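Uncharacterized protein (PDB 4FTD) is of unknown function but combines a six-bladed beta-propeller with an immunoglobulin-like domain and may take part in carbohydrate metabolism. Local coordinates at residues I238-Y251 with I261-K273. Residues are numbered along the deposited sequence; the frame is centred on the assembly and turned at random.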
ATOM      1  N   ILE A 238      26.149 -15.106 -20.794  1.00 48.20           N
ATOM      2  CA  ILE A 238      24.802 -14.652 -21.199  1.00 50.30           C
ATOM      3  C   ILE A 238      24.933 -13.708 -22.409  1.00 52.05           C
ATOM      4  O   ILE A 238      25.327 -12.568 -22.244  1.00 51.02           O
ATOM      5  CB  ILE A 238      24.025 -13.965 -20.060  1.00 54.54           C
ATOM      6  CG1 ILE A 238      23.904 -14.906 -18.839  1.00 50.60           C
ATOM      7  CG2 ILE A 238      22.636 -13.539 -20.549  1.00 45.26           C
ATOM      8  CD1 ILE A 238      23.382 -14.226 -17.586  1.00 46.17           C
ATOM      9  N   PRO A 239      24.595 -14.170 -23.631  1.00 53.32           N
ATOM     10  CA  PRO A 239      24.698 -13.213 -24.759  1.00 51.96           C
ATOM     11  C   PRO A 239      23.840 -11.952 -24.546  1.00 52.10           C
ATOM     12  O   PRO A 239      22.692 -12.066 -24.157  1.00 52.65           O
ATOM     13  CB  PRO A 239      24.157 -14.024 -25.959  1.00 57.74           C
ATOM     14  CG  PRO A 239      24.398 -15.449 -25.569  1.00 56.56           C
ATOM     15  CD  PRO A 239      24.118 -15.485 -24.083  1.00 55.60           C
ATOM     16  N   GLY A 240      24.414 -10.773 -24.770  1.00 57.24           N
ATOM     17  CA  GLY A 240      23.692  -9.495 -24.620  1.00 58.59           C
ATOM     18  C   GLY A 240      23.692  -8.894 -23.214  1.00 54.17           C
ATOM     19  O   GLY A 240      23.236  -7.764 -23.011  1.00 53.87           O
ATOM     20  N   ALA A 241      24.190  -9.616 -22.211  1.00 48.74           N
ATOM     21  CA  ALA A 241      24.163  -9.071 -20.859  1.00 46.27           C
ATOM     22  C   ALA A 241      25.156  -7.930 -20.764  1.00 50.59           C
ATOM     23  O   ALA A 241      26.139  -7.925 -21.471  1.00 50.11           O
ATOM     24  CB  ALA A 241      24.484 -10.139 -19.797  1.00 41.26           C
ATOM     25  N   GLY A 242      24.898  -6.987 -19.861  1.00 51.87           N
ATOM     26  CA  GLY A 242      25.831  -5.914 -19.565  1.00 53.90           C
ATOM     27  C   GLY A 242      26.895  -6.301 -18.552  1.00 44.66           C
ATOM     28  O   GLY A 242      27.104  -7.489 -18.208  1.00 52.45           O
ATOM     29  N   ASN A 243      27.557  -5.284 -18.036  1.00 46.86           N
ATOM     30  CA  ASN A 243      28.741  -5.462 -17.201  1.00 48.21           C
ATOM     31  C   ASN A 243      28.493  -5.798 -15.770  1.00 45.06           C
ATOM     32  O   ASN A 243      29.090  -6.742 -15.238  1.00 47.06           O
ATOM     33  CB  ASN A 243      29.641  -4.218 -17.275  1.00 45.31           C
ATOM     34  CG  ASN A 243      30.332  -4.120 -18.605  1.00 64.48           C
ATOM     35  OD1 ASN A 243      30.855  -5.114 -19.096  1.00 63.11           O
ATOM     36  ND2 ASN A 243      30.312  -2.936 -19.217  1.00 54.24           N
ATOM     37  N   ARG A 244      27.639  -5.002 -15.143  1.00 39.14           N
ATOM     38  CA  ARG A 244      27.445  -5.084 -13.702  1.00 38.05           C
ATOM     39  C   ARG A 244      25.982  -5.315 -13.327  1.00 35.33           C
ATOM     40  O   ARG A 244      25.124  -4.546 -13.762  1.00 41.43           O
ATOM     41  CB  ARG A 244      28.012  -3.816 -13.078  1.00 41.71           C
ATOM     42  CG  ARG A 244      27.578  -3.570 -11.638  1.00 40.33           C
ATOM     43  CD  ARG A 244      28.427  -2.451 -11.028  1.00 41.83           C
ATOM     44  NE  ARG A 244      27.768  -1.873  -9.864  1.00 38.12           N
ATOM     45  CZ  ARG A 244      28.404  -1.274  -8.846  1.00 41.07           C
ATOM     46  NH1 ARG A 244      29.726  -1.127  -8.842  1.00 41.43           N
ATOM     47  NH2 ARG A 244      27.714  -0.766  -7.864  1.00 40.84           N
ATOM     48  N   HIS A 245      25.706  -6.352 -12.508  1.00 36.31           N
ATOM     49  CA  HIS A 245      24.333  -6.709 -12.048  1.00 36.22           C
ATOM     50  C   HIS A 245      24.262  -6.867 -10.562  1.00 38.80           C
ATOM     51  O   HIS A 245      25.251  -7.224  -9.931  1.00 35.43           O
ATOM     52  CB  HIS A 245      23.916  -8.008 -12.683  1.00 38.74           C
ATOM     53  CG  HIS A 245      23.893  -7.930 -14.168  1.00 38.13           C
ATOM     54  ND1 HIS A 245      25.014  -8.186 -14.941  1.00 36.97           N
ATOM     55  CD2 HIS A 245      22.893  -7.595 -15.021  1.00 38.72           C
ATOM     56  CE1 HIS A 245      24.682  -8.031 -16.212  1.00 41.74           C
ATOM     57  NE2 HIS A 245      23.410  -7.661 -16.287  1.00 40.27           N
ATOM     58  N   GLY A 246      23.097  -6.585 -10.002  1.00 37.41           N
ATOM     59  CA  GLY A 246      22.892  -6.717  -8.564  1.00 41.82           C
ATOM     60  C   GLY A 246      22.716  -5.421  -7.833  1.00 40.18           C
ATOM     61  O   GLY A 246      22.543  -5.433  -6.626  1.00 34.89           O
ATOM     62  N   ASP A 247      22.796  -4.281  -8.522  1.00 34.28           N
ATOM     63  CA  ASP A 247      22.519  -3.025  -7.845  1.00 36.42           C
ATOM     64  C   ASP A 247      21.064  -2.906  -7.385  1.00 34.18           C
ATOM     65  O   ASP A 247      20.808  -2.242  -6.430  1.00 40.29           O
ATOM     66  CB  ASP A 247      22.785  -1.836  -8.779  1.00 35.12           C
ATOM     67  CG  ASP A 247      24.272  -1.542  -8.903  1.00 46.18           C
ATOM     68  OD1 ASP A 247      24.867  -1.186  -7.852  1.00 37.53           O
ATOM     69  OD2 ASP A 247      24.822  -1.624 -10.014  1.00 40.59           O
ATOM     70  N   ASN A 248      20.162  -3.513  -8.158  1.00 34.69           N
ATOM     71  CA  ASN A 248      18.719  -3.518  -7.946  1.00 40.70           C
ATOM     72  C   ASN A 248      18.258  -4.961  -8.128  1.00 40.14           C
ATOM     73  O   ASN A 248      18.987  -5.766  -8.671  1.00 37.30           O
ATOM     74  CB  ASN A 248      17.968  -2.562  -8.894  1.00 39.38           C
ATOM     75  CG  ASN A 248      18.177  -2.879 -10.358  1.00 38.45           C
ATOM     76  OD1 ASN A 248      17.648  -3.894 -10.859  1.00 35.55           O
ATOM     77  ND2 ASN A 248      18.932  -2.010 -11.074  1.00 37.47           N
ATOM     78  N   ALA A 249      17.110  -5.288  -7.564  1.00 35.25           N
ATOM     79  CA  ALA A 249      16.492  -6.576  -7.761  1.00 39.12           C
ATOM     80  C   ALA A 249      15.001  -6.461  -7.553  1.00 40.69           C
ATOM     81  O   ALA A 249      14.545  -5.742  -6.656  1.00 37.40           O
ATOM     82  CB  ALA A 249      17.073  -7.607  -6.841  1.00 32.93           C
ATOM     83  N   SER A 250      14.244  -7.112  -8.425  1.00 34.56           N
ATOM     84  CA  SER A 250      12.771  -7.241  -8.207  1.00 35.60           C
ATOM     85  C   SER A 250      12.403  -8.721  -8.165  1.00 36.70           C
ATOM     86  O   SER A 250      12.377  -9.403  -9.178  1.00 37.77           O
ATOM     87  CB  SER A 250      11.997  -6.485  -9.251  1.00 40.44           C
ATOM     88  OG  SER A 250      12.518  -5.200  -9.480  1.00 39.47           O
ATOM     89  N   TYR A 251      12.283  -9.235  -6.940  1.00 36.08           N
ATOM     90  CA  TYR A 251      11.924 -10.611  -6.708  1.00 39.36           C
ATOM     91  C   TYR A 251      10.402 -10.741  -6.811  1.00 39.99           C
ATOM     92  O   TYR A 251       9.684 -10.135  -6.026  1.00 43.97           O
ATOM     93  CB  TYR A 251      12.402 -11.029  -5.326  1.00 36.62           C
ATOM     94  CG  TYR A 251      13.899 -11.091  -5.131  1.00 35.88           C
ATOM     95  CD1 TYR A 251      14.680  -9.924  -4.820  1.00 37.25           C
ATOM     96  CD2 TYR A 251      14.553 -12.342  -5.147  1.00 42.15           C
ATOM     97  CE1 TYR A 251      16.076 -10.056  -4.622  1.00 37.13           C
ATOM     98  CE2 TYR A 251      15.929 -12.460  -4.943  1.00 39.64           C
ATOM     99  CZ  TYR A 251      16.687 -11.359  -4.658  1.00 40.83           C
ATOM    100  OH  TYR A 251      18.061 -11.568  -4.450  1.00 41.45           O
ATOM    101  N   ILE A 261      13.016 -13.216 -11.112  1.00 39.33           N
ATOM    102  CA  ILE A 261      13.733 -12.148 -10.476  1.00 38.37           C
ATOM    103  C   ILE A 261      14.294 -11.267 -11.637  1.00 41.22           C
ATOM    104  O   ILE A 261      14.967 -11.752 -12.564  1.00 39.71           O
ATOM    105  CB  ILE A 261      14.851 -12.646  -9.586  1.00 41.60           C
ATOM    106  CG1 ILE A 261      14.343 -13.752  -8.645  1.00 42.84           C
ATOM    107  CG2 ILE A 261      15.441 -11.434  -8.797  1.00 37.34           C
ATOM    108  CD1 ILE A 261      15.405 -14.665  -8.046  1.00 42.69           C
ATOM    109  N   PHE A 262      14.044  -9.974 -11.564  1.00 37.69           N
ATOM    110  CA  PHE A 262      14.550  -9.035 -12.552  1.00 35.18           C
ATOM    111  C   PHE A 262      15.743  -8.286 -11.956  1.00 45.32           C
ATOM    112  O   PHE A 262      15.603  -7.664 -10.896  1.00 35.22           O
ATOM    113  CB  PHE A 262      13.484  -8.027 -12.931  1.00 36.35           C
ATOM    114  CG  PHE A 262      12.305  -8.618 -13.689  1.00 44.19           C
ATOM    115  CD1 PHE A 262      11.179  -9.075 -13.012  1.00 41.22           C
ATOM    116  CD2 PHE A 262      12.298  -8.629 -15.070  1.00 43.19           C
ATOM    117  CE1 PHE A 262      10.093  -9.558 -13.706  1.00 44.16           C
ATOM    118  CE2 PHE A 262      11.230  -9.173 -15.765  1.00 47.06           C
ATOM    119  CZ  PHE A 262      10.124  -9.626 -15.067  1.00 43.37           C
ATOM    120  N   PHE A 263      16.846  -8.253 -12.700  1.00 39.64           N
ATOM    121  CA  PHE A 263      18.068  -7.585 -12.259  1.00 36.66           C
ATOM    122  C   PHE A 263      18.522  -6.625 -13.336  1.00 36.90           C
ATOM    123  O   PHE A 263      18.994  -7.052 -14.398  1.00 40.29           O
ATOM    124  CB  PHE A 263      19.171  -8.573 -12.018  1.00 37.35           C
ATOM    125  CG  PHE A 263      18.949  -9.548 -10.890  1.00 35.17           C
ATOM    126  CD1 PHE A 263      19.066  -9.171  -9.568  1.00 36.56           C
ATOM    127  CD2 PHE A 263      18.713 -10.881 -11.180  1.00 35.26           C
ATOM    128  CE1 PHE A 263      18.988 -10.123  -8.553  1.00 35.21           C
ATOM    129  CE2 PHE A 263      18.650 -11.826 -10.214  1.00 40.51           C
ATOM    130  CZ  PHE A 263      18.795 -11.465  -8.895  1.00 35.80           C
ATOM    131  N   GLY A 264      18.388  -5.335 -13.095  1.00 34.62           N
ATOM    132  CA  GLY A 264      18.853  -4.347 -14.111  1.00 35.84           C
ATOM    133  C   GLY A 264      20.352  -4.106 -14.040  1.00 36.20           C
ATOM    134  O   GLY A 264      20.905  -4.035 -12.961  1.00 40.19           O
ATOM    135  N   ASP A 265      21.010  -3.934 -15.171  1.00 38.34           N
ATOM    136  CA  ASP A 265      22.451  -3.655 -15.152  1.00 37.91           C
ATOM    137  C   ASP A 265      22.672  -2.223 -14.671  1.00 40.49           C
ATOM    138  O   ASP A 265      21.751  -1.369 -14.736  1.00 42.52           O
ATOM    139  CB  ASP A 265      23.181  -3.984 -16.467  1.00 43.05           C
ATOM    140  CG  ASP A 265      22.849  -3.068 -17.632  1.00 50.16           C
ATOM    141  OD1 ASP A 265      21.731  -2.572 -17.714  1.00 51.82           O
ATOM    142  OD2 ASP A 265      23.706  -2.901 -18.537  1.00 54.14           O
ATOM    143  N   ASN A 266      23.891  -1.970 -14.189  1.00 38.69           N
ATOM    144  CA  ASN A 266      24.225  -0.669 -13.644  1.00 42.08           C
ATOM    145  C   ASN A 266      24.049   0.421 -14.721  1.00 42.02           C
ATOM    146  O   ASN A 266      23.496   1.476 -14.422  1.00 43.83           O
ATOM    147  CB  ASN A 266      25.634  -0.656 -13.081  1.00 41.61           C
ATOM    148  CG  ASN A 266      25.983   0.681 -12.490  1.00 45.01           C
ATOM    149  OD1 ASN A 266      26.484   1.541 -13.176  1.00 42.75           O
ATOM    150  ND2 ASN A 266      25.690   0.863 -11.232  1.00 40.40           N
ATOM    151  N   ALA A 267      24.427   0.118 -15.958  1.00 42.91           N
ATOM    152  CA  ALA A 267      24.339   1.090 -17.077  1.00 47.87           C
ATOM    153  C   ALA A 267      22.896   1.300 -17.584  1.00 46.35           C
ATOM    154  O   ALA A 267      22.659   2.134 -18.420  1.00 47.78           O
ATOM    155  CB  ALA A 267      25.301   0.690 -18.217  1.00 40.80           C
ATOM    156  N   ALA A 268      21.942   0.510 -17.106  1.00 42.70           N
ATOM    157  CA  ALA A 268      20.521   0.600 -17.516  1.00 46.34           C
ATOM    158  C   ALA A 268      20.354   0.315 -19.021  1.00 47.51           C
ATOM    159  O   ALA A 268      19.640   1.032 -19.729  1.00 55.56           O
ATOM    160  CB  ALA A 268      19.916   1.965 -17.132  1.00 46.66           C
ATOM    161  N   THR A 269      21.068  -0.695 -19.515  1.00 46.31           N
ATOM    162  CA  THR A 269      20.893  -1.176 -20.897  1.00 48.99           C
ATOM    163  C   THR A 269      19.919  -2.352 -20.940  1.00 47.56           C
ATOM    164  O   THR A 269      19.299  -2.596 -21.968  1.00 51.46           O
ATOM    165  CB  THR A 269      22.199  -1.615 -21.577  1.00 51.18           C
ATOM    166  OG1 THR A 269      22.742  -2.728 -20.863  1.00 50.66           O
ATOM    167  CG2 THR A 269      23.228  -0.441 -21.666  1.00 46.95           C
ATOM    168  N   GLU A 270      19.796  -3.105 -19.854  1.00 44.29           N
ATOM    169  CA  GLU A 270      18.943  -4.282 -19.864  1.00 43.33           C
ATOM    170  C   GLU A 270      18.549  -4.717 -18.488  1.00 42.26           C
ATOM    171  O   GLU A 270      19.026  -4.183 -17.503  1.00 42.61           O
ATOM    172  CB  GLU A 270      19.695  -5.452 -20.578  1.00 50.25           C
ATOM    173  CG  GLU A 270      21.178  -5.716 -20.177  1.00 49.03           C
ATOM    174  CD  GLU A 270      21.385  -6.598 -18.935  1.00 57.99           C
ATOM    175  OE1 GLU A 270      20.391  -7.001 -18.307  1.00 54.32           O
ATOM    176  OE2 GLU A 270      22.559  -6.918 -18.569  1.00 55.94           O
ATOM    177  N   PHE A 271      17.677  -5.719 -18.459  1.00 38.74           N
ATOM    178  CA  PHE A 271      17.370  -6.526 -17.299  1.00 34.29           C
ATOM    179  C   PHE A 271      17.679  -7.971 -17.638  1.00 40.96           C
ATOM    180  O   PHE A 271      17.421  -8.416 -18.737  1.00 47.33           O
ATOM    181  CB  PHE A 271      15.886  -6.465 -16.964  1.00 39.12           C
ATOM    182  CG  PHE A 271      15.461  -5.223 -16.255  1.00 42.88           C
ATOM    183  CD1 PHE A 271      14.951  -4.161 -16.954  1.00 42.13           C
ATOM    184  CD2 PHE A 271      15.550  -5.131 -14.887  1.00 46.91           C
ATOM    185  CE1 PHE A 271      14.556  -3.023 -16.306  1.00 39.08           C
ATOM    186  CE2 PHE A 271      15.153  -3.997 -14.232  1.00 43.83           C
ATOM    187  CZ  PHE A 271      14.650  -2.940 -14.942  1.00 41.95           C
ATOM    188  N   LEU A 272      18.220  -8.694 -16.676  1.00 39.06           N
ATOM    189  CA  LEU A 272      18.271 -10.154 -16.680  1.00 46.59           C
ATOM    190  C   LEU A 272      16.980 -10.583 -16.009  1.00 43.26           C
ATOM    191  O   LEU A 272      16.708 -10.170 -14.909  1.00 41.83           O
ATOM    192  CB  LEU A 272      19.456 -10.683 -15.864  1.00 43.02           C
ATOM    193  CG  LEU A 272      20.827 -10.250 -16.417  1.00 47.89           C
ATOM    194  CD1 LEU A 272      21.953 -10.919 -15.624  1.00 40.06           C
ATOM    195  CD2 LEU A 272      20.966 -10.517 -17.929  1.00 42.77           C
ATOM    196  N   LYS A 273      16.153 -11.337 -16.722  1.00 42.14           N
ATOM    197  CA  LYS A 273      14.937 -11.961 -16.186  1.00 45.29           C
ATOM    198  C   LYS A 273      15.295 -13.412 -15.818  1.00 47.24           C
ATOM    199  O   LYS A 273      15.446 -14.253 -16.685  1.00 43.47           O
ATOM    200  CB  LYS A 273      13.793 -11.940 -17.218  1.00 53.72           C
ATOM    201  CG  LYS A 273      12.534 -12.581 -16.674  1.00 57.55           C
ATOM    202  CD  LYS A 273      11.292 -12.317 -17.497  1.00 49.10           C
ATOM    203  CE  LYS A 273      11.226 -13.213 -18.715  1.00 60.56           C
ATOM    204  NZ  LYS A 273       9.811 -13.416 -19.087  1.00 73.24           N
TER
HETATM  205  O   HOH W   1      24.066  -4.698 -22.716  1.00 69.28           O
HETATM  206  O   HOH W   2      26.394  -2.650 -18.877  1.00 51.66           O
HETATM  207  O   HOH W   3      26.549  -2.226 -16.226  1.00 40.04           O
HETATM  208  O   HOH W   4      20.697  -5.519 -10.805  1.00 34.69           O
HETATM  209  O   HOH W   5      23.290  -3.667 -11.308  1.00 37.45           O
HETATM  210  O   HOH W   6      19.223  -0.966 -14.083  1.00 37.47           O
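Ser250 and Phe262 form an antiparallel hydrogen-bonded pair that joins the first two strands of one four-stranded propeller blade; the chain leading into this blade, from Ile238 on, lies along the hairpin of 261-273. Ser250 N reaches Phe262 O at 2.9 Å, and Phe262 N answers to Ser250 O. Where the strand gives way to loop, a side chain replaces the backbone: Asn248 OD1 accepts Gly264 N at 2.8 Å, while its ND2 turns to Met298 O.

Two CH-pi contacts supply apolar packing. Leu272 CD1 lies over one face of the His245 ring, displaced toward its rim, 3.7 Å from the centroid; at the non-hydrogen-bonded pair Tyr251-Ile261, Ile261 CG2 stands over the centre of the Tyr251 ring.

Among the charged groups, Glu270 gathers the incoming loop. With CG between backbone N and carbonyl carbon (chi1 47°) and a bend at chi2, its OE2 takes two bonds, from Gly242 N at 2.7 Å and from His245 NE2, in the imidazole plane. An alanine here would probably leave both N-H groups without their shared acceptor and the imidazole freer to turn. Glycine suits position 242, since a CB would run into Asp265 OD2. Beside the type I turn from Asp265 to Ala268, Arg244 grips Asp247 side-on through NE and NH2 in a salt bridge, and Asn266 ND2 meets Asp247 OD2 at 2.9 Å from above the carboxylate plane.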